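Local coordinates for nitrilotriacetate monooxygenase component B (PDB 3BPK) that serves as component B of nitrilotriacetate monooxygenase, a flavin reductase-like protein of the flavoredoxin family that probably binds FMN, at the interface of chains A and B. Coordinates in Å, arbitrary orientation; residue numbers count along the deposited sequence, not the author numbering. Chains: chain A/B, Nitrilotriacetate monooxygenase component B.

The interface of chains A and B. Residues chain A 17, 21; chain B 54-55, 58, 60, 162, 165.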
ATOM      1  N   ASN A  17       2.953  17.370  -7.028  1.00 16.16           N
ATOM      2  CA  ASN A  17       2.613  15.970  -7.292  1.00 16.24           C
ATOM      3  C   ASN A  17       2.472  15.196  -5.994  1.00 16.34           C
ATOM      4  O   ASN A  17       1.563  14.351  -5.844  1.00 16.64           O
ATOM      5  CB  ASN A  17       3.659  15.325  -8.202  1.00 16.16           C
ATOM      6  CG  ASN A  17       3.576  15.850  -9.628  1.00 17.70           C
ATOM      7  OD1 ASN A  17       2.470  16.016 -10.177  1.00 18.52           O
ATOM      8  ND2 ASN A  17       4.739  16.083 -10.257  1.00 17.92           N
ATOM      9  N   LEU A  21      -0.804  13.037  -4.859  1.00 15.86           N
ATOM     10  CA  LEU A  21      -0.755  11.603  -4.543  1.00 15.46           C
ATOM     11  C   LEU A  21      -1.207  11.333  -3.132  1.00 15.44           C
ATOM     12  O   LEU A  21      -1.997  10.423  -2.903  1.00 15.35           O
ATOM     13  CB  LEU A  21       0.663  11.058  -4.674  1.00 15.77           C
ATOM     14  CG  LEU A  21       1.171  10.920  -6.097  1.00 16.83           C
ATOM     15  CD1 LEU A  21       2.711  10.797  -6.094  1.00 19.84           C
ATOM     16  CD2 LEU A  21       0.481   9.783  -6.882  1.00 15.72           C
TER
ATOM     17  N   ALA B  54       6.591   6.920  -4.925  1.00 13.47           N
ATOM     18  CA  ALA B  54       7.411   8.153  -4.862  1.00 14.18           C
ATOM     19  C   ALA B  54       6.640   9.300  -5.488  1.00 15.17           C
ATOM     20  O   ALA B  54       5.654   9.088  -6.195  1.00 16.09           O
ATOM     21  CB  ALA B  54       8.740   7.972  -5.620  1.00 16.28           C
ATOM     22  N   ALA B  55       7.100  10.525  -5.246  1.00 16.72           N
ATOM     23  CA  ALA B  55       6.464  11.697  -5.889  1.00 17.44           C
ATOM     24  C   ALA B  55       7.274  12.266  -7.050  1.00 18.84           C
ATOM     25  O   ALA B  55       6.727  13.056  -7.840  1.00 19.47           O
ATOM     26  CB  ALA B  55       6.215  12.797  -4.864  1.00 17.84           C
ATOM     27  N   PRO B  58       5.824  10.982 -10.106  1.00 15.84           N
ATOM     28  CA  PRO B  58       4.747  10.288  -9.361  1.00 14.56           C
ATOM     29  C   PRO B  58       4.697   8.823  -9.748  1.00 14.68           C
ATOM     30  O   PRO B  58       4.414   8.505 -10.904  1.00 15.64           O
ATOM     31  CB  PRO B  58       3.475  11.076  -9.748  1.00 15.47           C
ATOM     32  CG  PRO B  58       3.824  11.812 -10.981  1.00 15.69           C
ATOM     33  CD  PRO B  58       5.303  12.102 -10.929  1.00 16.85           C
ATOM     34  N   ILE B  60       3.359   4.829  -8.451  1.00 12.43           N
ATOM     35  CA  ILE B  60       2.414   4.066  -7.612  0.60 13.11           C
ATOM     36  C   ILE B  60       2.672   2.578  -7.814  1.00 12.72           C
ATOM     37  O   ILE B  60       3.333   2.173  -8.789  1.00 13.43           O
ATOM     38  CB  ILE B  60       0.941   4.421  -7.895  0.60 13.11           C
ATOM     39  CG1 ILE B  60       0.552   4.070  -9.330  0.60 14.47           C
ATOM     40  CG2 ILE B  60       0.719   5.933  -7.658  0.60 12.36           C
ATOM     41  CD1 ILE B  60       0.224   2.607  -9.581  0.60 16.54           C
ATOM     42  N   VAL B 162       2.609   7.916 -13.103  1.00 13.52           N
ATOM     43  CA  VAL B 162       1.432   8.729 -13.465  1.00 14.77           C
ATOM     44  C   VAL B 162       1.850   9.759 -14.516  1.00 15.45           C
ATOM     45  O   VAL B 162       2.797  10.550 -14.299  1.00 16.35           O
ATOM     46  CB  VAL B 162       0.837   9.462 -12.234  1.00 14.87           C
ATOM     47  CG1 VAL B 162      -0.400  10.302 -12.638  1.00 16.35           C
ATOM     48  CG2 VAL B 162       0.505   8.471 -11.122  1.00 14.78           C
ATOM     49  N   PHE B 165      -3.115  13.282 -14.265  1.00 15.51           N
ATOM     50  CA  PHE B 165      -4.086  13.218 -13.184  1.00 15.95           C
ATOM     51  C   PHE B 165      -5.382  13.821 -13.713  1.00 16.33           C
ATOM     52  O   PHE B 165      -5.337  14.843 -14.431  1.00 17.39           O
ATOM     53  CB  PHE B 165      -3.683  14.094 -12.018  1.00 16.00           C
ATOM     54  CG  PHE B 165      -2.545  13.565 -11.191  1.00 15.81           C
ATOM     55  CD1 PHE B 165      -2.776  12.622 -10.193  1.00 17.33           C
ATOM     56  CD2 PHE B 165      -1.257  14.088 -11.344  1.00 16.35           C
ATOM     57  CE1 PHE B 165      -1.724  12.195  -9.356  1.00 17.43           C
ATOM     58  CE2 PHE B 165      -0.217  13.651 -10.537  1.00 16.77           C
ATOM     59  CZ  PHE B 165      -0.461  12.698  -9.537  1.00 15.42           C
TER
HETATM   60  O   HOH W   1       7.337  15.191  -9.435  1.00 21.62           O
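A:Leu21 and A:Asn17, one turn apart on helix 14-24, pack against a surface of the partner subunit built from the end of strand 50-54, the loop after it, and strands 59-65 and 155-168. The apolar part rests on the two methyls of A:Leu21, which diverge to different neighbours. CD1 of A:Leu21 turns to the loop, 3.7 Å from CB of the B:Pro58 ring. It also lies near CA of B:Ala55. CD2 of A:Leu21 points towards the strands and lies 3.9 Å from the branch methyl CG2 of B:Ile60. The fork is set by A:Leu21 chi1 of -72°, with CG beside the backbone N, together with chi2 of 162°. The leucine side chain runs at about a right angle to those of B:Pro58, B:Ile60 and B:Phe165.

Ring atoms CE1, CE2 and CZ of B:Phe165 do its touching: CZ of B:Phe165 is 4.1 Å from CD2 of A:Leu21, with CE1 similarly close. CE2 of B:Phe165 is 3.6 Å from the amide oxygen OD1 of A:Asn17, a van der Waals approach with amide and ring planes 24° apart. Within chain B, CG1 of B:Val162 sits over the centre of one ring face, a second-shell support that should limit tilting of the ring.

The backbone carbonyl O of B:Ala54 meets CD1 of A:Leu21 at 3.4 Å, a plain van der Waals approach. A polar link runs through water. The amide nitrogen ND2 of A:Asn17 donates to a water at 2.9 Å, and this water lies 2.7 Å from the carbonyl O of B:Ala55. The bridge thus ties the asparagine to the loop while its oxygen faces the phenylalanine. Repeated by two-fold symmetry with the chains exchanged, this patch of helix against loop and strand residues helps join the two subunits of what is probably a functional homodimer.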